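Local coordinates for protein putative thioesterase II (Thermobifida fusca, PDB 3BBJ) that probably hydrolyses acyl-CoA or related thioesters with a hotdog-type fold, at residues R85-V90 with A107-D112; C175-L180 with P232-S237; K189-F194 with P228-L233. One frame throughout, in Å; residues are numbered along the deposited sequence.

Contact 1: R85-V90 with A107-D112. With EDO (1,2-ethanediol), chain G.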
ATOM      1  N   ARG A  85      -7.855  15.187 -15.871  1.00 55.85           N
ATOM      2  CA  ARG A  85      -7.084  15.135 -17.107  1.00 56.30           C
ATOM      3  C   ARG A  85      -5.977  14.089 -17.021  1.00 55.62           C
ATOM      4  O   ARG A  85      -5.639  13.475 -18.026  1.00 57.67           O
ATOM      5  CB  ARG A  85      -6.483  16.507 -17.446  1.00 55.21           C
ATOM      6  N   THR A  86      -5.421  13.882 -15.829  1.00 54.18           N
ATOM      7  CA  THR A  86      -4.326  12.939 -15.650  1.00 53.41           C
ATOM      8  C   THR A  86      -4.762  11.698 -14.883  1.00 51.40           C
ATOM      9  O   THR A  86      -4.422  10.602 -15.304  1.00 51.99           O
ATOM     10  CB  THR A  86      -3.112  13.598 -14.952  1.00 53.76           C
ATOM     11  OG1 THR A  86      -2.601  14.633 -15.793  1.00 60.38           O
ATOM     12  CG2 THR A  86      -1.980  12.582 -14.694  1.00 55.93           C
ATOM     13  N   VAL A  87      -5.504  11.872 -13.783  1.00 49.69           N
ATOM     14  CA  VAL A  87      -5.958  10.745 -12.932  1.00 49.49           C
ATOM     15  C   VAL A  87      -7.483  10.704 -12.741  1.00 49.64           C
ATOM     16  O   VAL A  87      -8.091  11.705 -12.407  1.00 48.65           O
ATOM     17  CB  VAL A  87      -5.264  10.786 -11.515  1.00 50.96           C
ATOM     18  CG1 VAL A  87      -5.758   9.670 -10.595  1.00 45.01           C
ATOM     19  CG2 VAL A  87      -3.760  10.696 -11.653  1.00 49.19           C
ATOM     20  N   THR A  88      -8.089   9.537 -12.983  1.00 50.64           N
ATOM     21  CA  THR A  88      -9.529   9.298 -12.738  1.00 50.35           C
ATOM     22  C   THR A  88      -9.660   8.132 -11.763  1.00 49.18           C
ATOM     23  O   THR A  88      -9.190   7.032 -12.023  1.00 48.96           O
ATOM     24  CB  THR A  88     -10.321   8.974 -14.027  1.00 49.33           C
ATOM     25  OG1 THR A  88     -10.381  10.140 -14.855  1.00 55.55           O
ATOM     26  CG2 THR A  88     -11.750   8.547 -13.713  1.00 51.28           C
ATOM     27  N   THR A  89     -10.331   8.378 -10.652  1.00 49.10           N
ATOM     28  CA  THR A  89     -10.407   7.412  -9.572  1.00 49.39           C
ATOM     29  C   THR A  89     -11.787   6.764  -9.453  1.00 48.58           C
ATOM     30  O   THR A  89     -12.799   7.460  -9.316  1.00 48.03           O
ATOM     31  CB  THR A  89      -9.966   8.090  -8.277  1.00 48.24           C
ATOM     32  OG1 THR A  89      -8.629   8.550  -8.482  1.00 51.75           O
ATOM     33  CG2 THR A  89      -9.987   7.119  -7.079  1.00 49.85           C
ATOM     34  N   VAL A  90     -11.788   5.429  -9.512  1.00 48.45           N
ATOM     35  CA  VAL A  90     -12.994   4.602  -9.506  1.00 47.20           C
ATOM     36  C   VAL A  90     -13.028   3.631  -8.306  1.00 47.66           C
ATOM     37  O   VAL A  90     -12.054   2.944  -7.996  1.00 47.61           O
ATOM     38  CB  VAL A  90     -13.124   3.773 -10.856  1.00 48.72           C
ATOM     39  CG1 VAL A  90     -14.485   3.021 -10.951  1.00 43.22           C
ATOM     40  CG2 VAL A  90     -12.928   4.682 -12.078  1.00 41.06           C
ATOM     41  N   ALA A 107      -6.698   4.387  -8.783  1.00 46.05           N
ATOM     42  CA  ALA A 107      -6.292   5.611  -9.441  1.00 45.61           C
ATOM     43  C   ALA A 107      -5.904   5.153 -10.833  1.00 46.65           C
ATOM     44  O   ALA A 107      -4.935   4.391 -10.991  1.00 48.25           O
ATOM     45  CB  ALA A 107      -5.107   6.269  -8.726  1.00 44.54           C
ATOM     46  N   THR A 108      -6.674   5.587 -11.836  1.00 48.50           N
ATOM     47  CA  THR A 108      -6.374   5.250 -13.225  1.00 50.09           C
ATOM     48  C   THR A 108      -5.802   6.466 -13.921  1.00 51.40           C
ATOM     49  O   THR A 108      -6.198   7.605 -13.647  1.00 51.55           O
ATOM     50  CB  THR A 108      -7.603   4.743 -14.025  1.00 49.36           C
ATOM     51  OG1 THR A 108      -8.374   5.855 -14.480  1.00 51.23           O
ATOM     52  CG2 THR A 108      -8.483   3.798 -13.176  1.00 48.87           C
ATOM     53  N   ALA A 109      -4.848   6.200 -14.803  1.00 51.99           N
ATOM     54  CA  ALA A 109      -4.191   7.225 -15.605  1.00 51.72           C
ATOM     55  C   ALA A 109      -3.707   6.522 -16.882  1.00 51.99           C
ATOM     56  O   ALA A 109      -3.953   5.339 -17.063  1.00 51.17           O
ATOM     57  CB  ALA A 109      -3.032   7.839 -14.846  1.00 49.74           C
ATOM     58  N   THR A 110      -3.048   7.251 -17.770  1.00 52.58           N
ATOM     59  CA  THR A 110      -2.521   6.667 -18.992  1.00 53.09           C
ATOM     60  C   THR A 110      -1.029   6.881 -18.994  1.00 52.78           C
ATOM     61  O   THR A 110      -0.573   7.986 -19.152  1.00 53.46           O
ATOM     62  CB  THR A 110      -3.165   7.300 -20.252  1.00 53.86           C
ATOM     63  OG1 THR A 110      -4.580   7.068 -20.211  1.00 56.94           O
ATOM     64  CG2 THR A 110      -2.576   6.696 -21.559  1.00 49.24           C
ATOM     65  N   LEU A 111      -0.274   5.812 -18.800  1.00 53.90           N
ATOM     66  CA  LEU A 111       1.171   5.891 -18.792  1.00 54.03           C
ATOM     67  C   LEU A 111       1.729   5.889 -20.211  1.00 55.54           C
ATOM     68  O   LEU A 111       1.103   5.371 -21.130  1.00 57.03           O
ATOM     69  CB  LEU A 111       1.761   4.701 -18.050  1.00 53.05           C
ATOM     70  CG  LEU A 111       1.392   4.512 -16.579  1.00 49.25           C
ATOM     71  CD1 LEU A 111       2.176   3.323 -16.030  1.00 36.28           C
ATOM     72  CD2 LEU A 111       1.668   5.788 -15.810  1.00 43.35           C
ATOM     73  N   ASP A 112       2.926   6.446 -20.352  1.00 55.95           N
ATOM     74  CA  ASP A 112       3.650   6.465 -21.604  1.00 56.41           C
ATOM     75  C   ASP A 112       4.422   5.146 -21.663  1.00 56.70           C
ATOM     76  O   ASP A 112       5.311   4.930 -20.845  1.00 56.82           O
ATOM     77  CB  ASP A 112       4.591   7.688 -21.634  1.00 55.65           C
ATOM     78  CG  ASP A 112       5.549   7.694 -22.824  1.00 56.28           C
ATOM     79  OD1 ASP A 112       5.458   6.817 -23.707  1.00 54.05           O
ATOM     80  OD2 ASP A 112       6.421   8.593 -22.859  1.00 55.61           O
TER
HETATM   81  C1  EDO G 276      -5.165  16.215 -12.553  1.00 78.47           C
HETATM   82  O1  EDO G 276      -5.835  14.993 -12.905  1.00 72.29           O
HETATM   83  C2  EDO G 276      -4.980  17.141 -13.771  1.00 78.00           C
HETATM   84  O2  EDO G 276      -3.606  17.396 -14.117  1.00 74.19           O
HETATM   85  O   HOH W   1      -2.951  10.220 -17.420  1.00 67.59           O
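Thr88 and Thr108 carry this contact, facing each other as an antiparallel hydrogen-bonded pair. Thr88 N donates to Thr108 O at 2.8 Å, within the carbonyl plane. The return bond, from Thr108 N to Thr88 O at 2.9 Å, comes in about 40° above the plane of its acceptor. That oxygen is gripped a second time by the side chain: Thr108 OG1 sits in the crowded position between backbone N and carbonyl carbon (chi1 82°), from where it donates to a lone pair of Thr88 O at 2.8 Å. Two donors of one residue thus hold a single carbonyl and fix the rotation of the threonine. The neighbouring Thr89 and Ala107 form a non-hydrogen-bonded pair whose side chains project from the other face. Beside them Val87 CG1, anti to its backbone N, touches Ala107 CB at 3.9 Å. Farther along, direct bonding gives way to a water, which donates to Thr86 O at 2.6 Å and accepts from Thr110 N at 3.0 Å. On the outer flank an ethanediol, probably from the crystallisation liquor, offers O1 to Thr86 N at 3.2 Å and to Val87 N at 3.3 Å. In the second shell, Thr108 OG1 also bonds to Ser53 OG and Thr88 OG1 to Asp54 OD1, tying both hydroxyls to residues between helix 38-51 and strand 57-65. Val87 packs on Trp246 of the second subunit. The whole closes the open end of the beta hairpin formed by strands 88-96 and 99-109, part of the antiparallel sheet of the N-terminal hotdog domain.

Contact 2: C175-L180 with P232-S237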
ATOM      1  N   CYS A 175      12.164 -15.638  -5.043  1.00 52.05           N
ATOM      2  CA  CYS A 175      12.270 -15.012  -6.349  1.00 52.89           C
ATOM      3  C   CYS A 175      12.264 -16.038  -7.468  1.00 51.63           C
ATOM      4  O   CYS A 175      12.396 -17.253  -7.260  1.00 50.92           O
ATOM      5  CB  CYS A 175      13.502 -14.123  -6.443  1.00 54.77           C
ATOM      6  SG  CYS A 175      15.029 -15.012  -6.332  1.00 61.01           S
ATOM      7  N   GLY A 176      12.088 -15.539  -8.673  1.00 50.01           N
ATOM      8  CA  GLY A 176      11.972 -16.401  -9.807  1.00 48.25           C
ATOM      9  C   GLY A 176      11.105 -15.738 -10.845  1.00 47.52           C
ATOM     10  O   GLY A 176      11.106 -14.520 -10.970  1.00 47.87           O
ATOM     11  N   TYR A 177      10.376 -16.560 -11.594  1.00 47.04           N
ATOM     12  CA  TYR A 177       9.534 -16.096 -12.682  1.00 46.49           C
ATOM     13  C   TYR A 177       8.113 -16.624 -12.524  1.00 45.31           C
ATOM     14  O   TYR A 177       7.901 -17.732 -12.030  1.00 45.50           O
ATOM     15  CB  TYR A 177      10.153 -16.530 -14.018  1.00 47.92           C
ATOM     16  CG  TYR A 177      11.565 -16.017 -14.168  1.00 46.24           C
ATOM     17  CD1 TYR A 177      12.614 -16.643 -13.501  1.00 48.29           C
ATOM     18  CD2 TYR A 177      11.846 -14.881 -14.926  1.00 46.60           C
ATOM     19  CE1 TYR A 177      13.902 -16.178 -13.587  1.00 48.00           C
ATOM     20  CE2 TYR A 177      13.145 -14.392 -15.024  1.00 48.29           C
ATOM     21  CZ  TYR A 177      14.171 -15.051 -14.355  1.00 54.76           C
ATOM     22  OH  TYR A 177      15.463 -14.594 -14.439  1.00 51.56           O
ATOM     23  N   VAL A 178       7.149 -15.814 -12.936  1.00 44.35           N
ATOM     24  CA  VAL A 178       5.744 -16.184 -12.873  1.00 44.05           C
ATOM     25  C   VAL A 178       5.018 -15.752 -14.123  1.00 44.75           C
ATOM     26  O   VAL A 178       5.353 -14.723 -14.728  1.00 44.76           O
ATOM     27  CB  VAL A 178       5.042 -15.537 -11.676  1.00 46.14           C
ATOM     28  CG1 VAL A 178       5.146 -13.948 -11.717  1.00 42.02           C
ATOM     29  CG2 VAL A 178       3.607 -16.021 -11.596  1.00 44.79           C
ATOM     30  N   ASP A 179       4.025 -16.548 -14.509  1.00 47.41           N
ATOM     31  CA  ASP A 179       3.181 -16.265 -15.672  1.00 47.22           C
ATOM     32  C   ASP A 179       1.956 -17.159 -15.573  1.00 45.76           C
ATOM     33  O   ASP A 179       1.919 -18.071 -14.740  1.00 46.99           O
ATOM     34  CB  ASP A 179       3.954 -16.574 -16.967  1.00 48.69           C
ATOM     35  CG  ASP A 179       3.452 -15.767 -18.181  1.00 49.52           C
ATOM     36  OD1 ASP A 179       2.325 -15.209 -18.149  1.00 46.75           O
ATOM     37  OD2 ASP A 179       4.217 -15.689 -19.173  1.00 57.92           O
ATOM     38  N   LEU A 180       0.955 -16.892 -16.397  1.00 46.28           N
ATOM     39  CA  LEU A 180      -0.176 -17.807 -16.564  1.00 46.95           C
ATOM     40  C   LEU A 180       0.346 -19.171 -17.047  1.00 46.63           C
ATOM     41  O   LEU A 180       1.355 -19.249 -17.741  1.00 44.89           O
ATOM     42  CB  LEU A 180      -1.178 -17.248 -17.581  1.00 47.75           C
ATOM     43  CG  LEU A 180      -1.898 -15.944 -17.194  1.00 47.27           C
ATOM     44  CD1 LEU A 180      -2.734 -15.418 -18.354  1.00 42.44           C
ATOM     45  CD2 LEU A 180      -2.760 -16.190 -15.967  1.00 41.88           C
ATOM     46  N   PRO A 232       6.861 -13.787 -19.318  1.00 54.57           N
ATOM     47  CA  PRO A 232       6.910 -14.087 -17.904  1.00 53.56           C
ATOM     48  C   PRO A 232       7.480 -12.913 -17.114  1.00 51.59           C
ATOM     49  O   PRO A 232       8.357 -12.190 -17.603  1.00 50.10           O
ATOM     50  CB  PRO A 232       7.848 -15.301 -17.835  1.00 54.39           C
ATOM     51  CG  PRO A 232       8.643 -15.248 -19.054  1.00 54.80           C
ATOM     52  CD  PRO A 232       7.733 -14.687 -20.088  1.00 55.96           C
ATOM     53  N   LEU A 233       6.986 -12.737 -15.898  1.00 50.30           N
ATOM     54  CA  LEU A 233       7.482 -11.673 -15.027  1.00 48.07           C
ATOM     55  C   LEU A 233       8.451 -12.249 -14.010  1.00 47.32           C
ATOM     56  O   LEU A 233       8.211 -13.329 -13.468  1.00 48.87           O
ATOM     57  CB  LEU A 233       6.310 -10.982 -14.334  1.00 45.21           C
ATOM     58  CG  LEU A 233       5.369 -10.322 -15.349  1.00 49.66           C
ATOM     59  CD1 LEU A 233       4.015  -9.943 -14.759  1.00 52.51           C
ATOM     60  CD2 LEU A 233       6.056  -9.122 -15.966  1.00 46.33           C
ATOM     61  N   ALA A 234       9.563 -11.548 -13.795  1.00 47.47           N
ATOM     62  CA  ALA A 234      10.481 -11.853 -12.703  1.00 46.88           C
ATOM     63  C   ALA A 234       9.855 -11.286 -11.420  1.00 46.41           C
ATOM     64  O   ALA A 234       9.336 -10.160 -11.440  1.00 45.65           O
ATOM     65  CB  ALA A 234      11.844 -11.201 -12.949  1.00 45.55           C
ATOM     66  N   PHE A 235       9.917 -12.046 -10.318  1.00 45.82           N
ATOM     67  CA  PHE A 235       9.323 -11.628  -9.057  1.00 45.38           C
ATOM     68  C   PHE A 235      10.296 -11.744  -7.909  1.00 46.93           C
ATOM     69  O   PHE A 235      11.263 -12.483  -7.973  1.00 45.31           O
ATOM     70  CB  PHE A 235       8.072 -12.456  -8.724  1.00 46.26           C
ATOM     71  CG  PHE A 235       8.363 -13.913  -8.328  1.00 47.82           C
ATOM     72  CD1 PHE A 235       8.687 -14.251  -7.013  1.00 48.23           C
ATOM     73  CD2 PHE A 235       8.275 -14.935  -9.259  1.00 49.91           C
ATOM     74  CE1 PHE A 235       8.961 -15.574  -6.659  1.00 47.10           C
ATOM     75  CE2 PHE A 235       8.532 -16.256  -8.902  1.00 49.29           C
ATOM     76  CZ  PHE A 235       8.882 -16.569  -7.607  1.00 44.39           C
ATOM     77  N   ARG A 236      10.023 -10.978  -6.855  1.00 49.27           N
ATOM     78  CA  ARG A 236      10.731 -11.101  -5.595  1.00 51.31           C
ATOM     79  C   ARG A 236       9.723 -10.806  -4.519  1.00 48.25           C
ATOM     80  O   ARG A 236       8.990  -9.796  -4.606  1.00 47.38           O
ATOM     81  CB  ARG A 236      11.898 -10.126  -5.480  1.00 51.29           C
ATOM     82  CG  ARG A 236      12.572 -10.194  -4.102  1.00 55.40           C
ATOM     83  CD  ARG A 236      13.472  -9.008  -3.764  1.00 58.18           C
ATOM     84  NE  ARG A 236      12.917  -7.739  -4.246  1.00 73.15           N
ATOM     85  CZ  ARG A 236      13.319  -6.532  -3.869  1.00 77.36           C
ATOM     86  NH1 ARG A 236      14.271  -6.392  -2.946  1.00 85.40           N
ATOM     87  NH2 ARG A 236      12.739  -5.459  -4.405  1.00 70.36           N
ATOM     88  N   SER A 237       9.693 -11.684  -3.514  1.00 46.27           N
ATOM     89  CA  SER A 237       8.760 -11.572  -2.383  1.00 45.76           C
ATOM     90  C   SER A 237       9.517 -11.528  -1.071  1.00 44.87           C
ATOM     91  O   SER A 237      10.365 -12.351  -0.837  1.00 47.10           O
ATOM     92  CB  SER A 237       7.795 -12.741  -2.356  1.00 45.06           C
ATOM     93  OG  SER A 237       6.890 -12.544  -1.291  1.00 49.92           O
TER
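From its CB, Phe235 swings CG into the crowded position between backbone N and carbonyl carbon (chi1 71°), which lays the ring across the backbone of the facing strand. CD2 meets Gly176 O at 3.3 Å, and CE2 approaches Tyr177 N, also at 3.3 Å. At the tip, CZ is 3.4 Å from Cys175 C, while CE1 comes equally close, 3.4 Å, to Cys175 CA. One ring face therefore covers peptide atoms, with Gly176 N over its centre, and Gly176 CA makes a CH-pi contact 4.0 Å from the centroid. Val178 N lies at the ring edge, in plane, and the Val178 and Phe235 side chains cross at about a right angle, Val178 CB 4.1 Å from Phe235 CD2. Gly176, whose backbone angles already disfavour a side chain, lies against the ring face, the cross-strand match known as aromatic rescue of glycine. Between the backbones, Phe235 N donates to Gly176 O at 2.8 Å, and Val178 N to Leu233 O at 2.8 Å, nearly along the C=O axis. An alanine at Phe235 would remove the ring over Gly176 and beside Val178, and would probably loosen the packing between this strand pair and its neighbours. On the sheet face opposite Phe235 and Val178, Tyr177 CE2 lies against Ala234 CB, and Tyr177 OH bonds to Pro127 O. Strand 173-180 is flanked by strand 151-155, whose Val153 and Phe155 touch Phe235; strand 233-243 is flanked by strand 246-254, with Leu253 against the same side chain, and helix 191-198 packs over Leu233.

Contact 3: K189-F194 with P228-L233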
ATOM      1  N   LYS A 189      -1.858 -12.712 -22.727  1.00 56.40           N
ATOM      2  CA  LYS A 189      -1.952 -11.854 -23.922  1.00 58.30           C
ATOM      3  C   LYS A 189      -1.834 -10.378 -23.536  1.00 58.50           C
ATOM      4  O   LYS A 189      -1.093  -9.615 -24.173  1.00 57.35           O
ATOM      5  CB  LYS A 189      -3.258 -12.073 -24.710  1.00 59.26           C
ATOM      6  CG  LYS A 189      -3.053 -12.684 -26.089  1.00 60.22           C
ATOM      7  CD  LYS A 189      -2.682 -14.171 -26.080  1.00 61.46           C
ATOM      8  CE  LYS A 189      -3.909 -15.081 -26.156  1.00 62.55           C
ATOM      9  NZ  LYS A 189      -3.512 -16.447 -26.610  1.00 61.83           N
ATOM     10  N   ASP A 190      -2.580  -9.985 -22.502  1.00 58.48           N
ATOM     11  CA  ASP A 190      -2.505  -8.635 -21.966  1.00 57.77           C
ATOM     12  C   ASP A 190      -1.886  -8.654 -20.555  1.00 56.19           C
ATOM     13  O   ASP A 190      -2.591  -8.830 -19.552  1.00 53.96           O
ATOM     14  CB  ASP A 190      -3.879  -7.965 -21.940  1.00 59.07           C
ATOM     15  CG  ASP A 190      -3.813  -6.518 -21.439  1.00 63.65           C
ATOM     16  OD1 ASP A 190      -2.756  -5.859 -21.626  1.00 71.51           O
ATOM     17  OD2 ASP A 190      -4.817  -6.041 -20.855  1.00 64.39           O
ATOM     18  N   PRO A 191      -0.560  -8.458 -20.473  1.00 54.29           N
ATOM     19  CA  PRO A 191       0.159  -8.434 -19.203  1.00 53.69           C
ATOM     20  C   PRO A 191      -0.482  -7.557 -18.130  1.00 51.27           C
ATOM     21  O   PRO A 191      -0.497  -7.921 -16.958  1.00 51.56           O
ATOM     22  CB  PRO A 191       1.519  -7.821 -19.580  1.00 54.48           C
ATOM     23  CG  PRO A 191       1.704  -8.108 -20.984  1.00 55.52           C
ATOM     24  CD  PRO A 191       0.346  -8.239 -21.615  1.00 56.51           C
ATOM     25  N   LEU A 192      -1.007  -6.414 -18.538  1.00 49.96           N
ATOM     26  CA  LEU A 192      -1.548  -5.445 -17.591  1.00 49.97           C
ATOM     27  C   LEU A 192      -2.751  -5.993 -16.878  1.00 49.06           C
ATOM     28  O   LEU A 192      -2.971  -5.697 -15.700  1.00 48.38           O
ATOM     29  CB  LEU A 192      -1.913  -4.154 -18.304  1.00 48.89           C
ATOM     30  CG  LEU A 192      -0.702  -3.397 -18.835  1.00 49.43           C
ATOM     31  CD1 LEU A 192      -1.129  -2.423 -19.948  1.00 44.43           C
ATOM     32  CD2 LEU A 192      -0.004  -2.680 -17.671  1.00 45.08           C
ATOM     33  N   ALA A 193      -3.526  -6.795 -17.604  1.00 48.31           N
ATOM     34  CA  ALA A 193      -4.716  -7.437 -17.054  1.00 47.84           C
ATOM     35  C   ALA A 193      -4.325  -8.475 -16.008  1.00 46.43           C
ATOM     36  O   ALA A 193      -5.061  -8.721 -15.069  1.00 47.58           O
ATOM     37  CB  ALA A 193      -5.528  -8.098 -18.189  1.00 45.90           C
ATOM     38  N   PHE A 194      -3.141  -9.060 -16.183  1.00 47.31           N
ATOM     39  CA  PHE A 194      -2.642 -10.175 -15.355  1.00 46.25           C
ATOM     40  C   PHE A 194      -1.871  -9.725 -14.112  1.00 45.84           C
ATOM     41  O   PHE A 194      -1.740 -10.487 -13.160  1.00 47.38           O
ATOM     42  CB  PHE A 194      -1.761 -11.068 -16.242  1.00 46.64           C
ATOM     43  CG  PHE A 194      -0.905 -12.073 -15.493  1.00 44.36           C
ATOM     44  CD1 PHE A 194      -1.481 -13.126 -14.803  1.00 44.53           C
ATOM     45  CD2 PHE A 194       0.487 -12.001 -15.562  1.00 46.10           C
ATOM     46  CE1 PHE A 194      -0.686 -14.065 -14.138  1.00 48.93           C
ATOM     47  CE2 PHE A 194       1.298 -12.939 -14.903  1.00 44.44           C
ATOM     48  CZ  PHE A 194       0.707 -13.974 -14.194  1.00 45.03           C
ATOM     49  N   PRO A 228       4.527  -3.180 -19.266  1.00 52.91           N
ATOM     50  CA  PRO A 228       5.371  -4.296 -19.630  1.00 53.90           C
ATOM     51  C   PRO A 228       5.030  -4.854 -21.004  1.00 55.32           C
ATOM     52  O   PRO A 228       3.876  -4.775 -21.461  1.00 52.99           O
ATOM     53  CB  PRO A 228       5.030  -5.348 -18.577  1.00 54.50           C
ATOM     54  CG  PRO A 228       3.612  -5.116 -18.293  1.00 55.49           C
ATOM     55  CD  PRO A 228       3.379  -3.618 -18.453  1.00 52.85           C
ATOM     56  N   GLU A 229       6.036  -5.426 -21.652  1.00 57.01           N
ATOM     57  CA  GLU A 229       5.795  -6.164 -22.880  1.00 58.58           C
ATOM     58  C   GLU A 229       5.411  -7.583 -22.427  1.00 56.56           C
ATOM     59  O   GLU A 229       5.824  -8.013 -21.351  1.00 54.20           O
ATOM     60  CB  GLU A 229       7.039  -6.168 -23.786  1.00 61.45           C
ATOM     61  CG  GLU A 229       6.741  -6.038 -25.284  1.00 68.90           C
ATOM     62  CD  GLU A 229       6.050  -4.717 -25.660  1.00 75.10           C
ATOM     63  OE1 GLU A 229       6.651  -3.646 -25.432  1.00 80.96           O
ATOM     64  OE2 GLU A 229       4.921  -4.749 -26.205  1.00 76.10           O
ATOM     65  N   PRO A 230       4.601  -8.306 -23.231  1.00 57.07           N
ATOM     66  CA  PRO A 230       4.213  -9.676 -22.859  1.00 54.76           C
ATOM     67  C   PRO A 230       5.375 -10.599 -22.516  1.00 53.34           C
ATOM     68  O   PRO A 230       6.501 -10.384 -22.973  1.00 52.13           O
ATOM     69  CB  PRO A 230       3.463 -10.179 -24.097  1.00 55.46           C
ATOM     70  CG  PRO A 230       2.911  -8.938 -24.739  1.00 56.32           C
ATOM     71  CD  PRO A 230       3.975  -7.898 -24.512  1.00 57.58           C
ATOM     72  N   GLY A 231       5.083 -11.596 -21.682  1.00 52.33           N
ATOM     73  CA  GLY A 231       6.061 -12.593 -21.278  1.00 52.25           C
ATOM     74  C   GLY A 231       6.091 -12.782 -19.779  1.00 54.36           C
ATOM     75  O   GLY A 231       5.438 -12.023 -19.033  1.00 52.26           O
ATOM     76  N   PRO A 232       6.861 -13.787 -19.318  1.00 54.57           N
ATOM     77  CA  PRO A 232       6.910 -14.087 -17.904  1.00 53.56           C
ATOM     78  C   PRO A 232       7.480 -12.913 -17.114  1.00 51.59           C
ATOM     79  O   PRO A 232       8.357 -12.190 -17.603  1.00 50.10           O
ATOM     80  CB  PRO A 232       7.848 -15.301 -17.835  1.00 54.39           C
ATOM     81  CG  PRO A 232       8.643 -15.248 -19.054  1.00 54.80           C
ATOM     82  CD  PRO A 232       7.733 -14.687 -20.088  1.00 55.96           C
ATOM     83  N   LEU A 233       6.986 -12.737 -15.898  1.00 50.30           N
ATOM     84  CA  LEU A 233       7.482 -11.673 -15.027  1.00 48.07           C
ATOM     85  C   LEU A 233       8.451 -12.249 -14.010  1.00 47.32           C
ATOM     86  O   LEU A 233       8.211 -13.329 -13.468  1.00 48.87           O
ATOM     87  CB  LEU A 233       6.310 -10.982 -14.334  1.00 45.21           C
ATOM     88  CG  LEU A 233       5.369 -10.322 -15.349  1.00 49.66           C
ATOM     89  CD1 LEU A 233       4.015  -9.943 -14.759  1.00 52.51           C
ATOM     90  CD2 LEU A 233       6.056  -9.122 -15.966  1.00 46.33           C
TER
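The aromatic ring of Phe194 is met obliquely along its CD2-CE2 bond by one methyl, Leu233 CD1, with CE2 at 4.0 Å. The two side chains slide past each other in opposite directions, Phe194 extending with CG anti to its backbone N (chi1 166°). Elsewhere its side chain touches Asp179 and Leu180 of strand 173-180. Three proline rings make up most of the rest. Pro191 points toward the loop and meets two prolines there: its CB lies 3.7 Å from Pro228 CG, and its CG rests 3.5 Å from Pro230 CA, crossing the Pro230 ring obliquely. Leu192 adds CD2, which sits 3.6 Å from Pro228 CD. No hydrogen bond crosses between the segments, so the fit is mainly one of apolar side chains. Asp190 occupies the N-cap position of the helix, and Pro191, which has no N-H to offer, opens the first turn. Gly231 takes a backbone shape that would press a side chain against the preceding carbonyl; with Pro232 it leads into strand 233-243. Outside the two segments, Leu192 O accepts a hydrogen bond from Gln46 NE2 of helix 38-51. The contact thus packs the N-terminal turn of helix 191-198 against the proline-rich connection between strands 217-224 and 233-243, within the C-terminal acyl-CoA thioesterase domain of the hotdog superfamily.

How the contacts relate
Contacts 2 and 3 are neighbours, with centres about 11 Å apart, and meet on Pro232 and Leu233, where the loop of contact 3 runs into the strand of contact 2. They also touch through side chains: Leu180 CD2 is 3.5 Å from Phe194 CE1, so the helix start of contact 3 lies against the end of the strand that contact 2 pairs. Both belong to the C-terminal hotdog half. Contact 1 lies in the N-terminal half, touching neither: its centre is about 19 Å from that of contact 3 and 26 Å from that of contact 2. Contact 1 alone of the three reaches the second subunit.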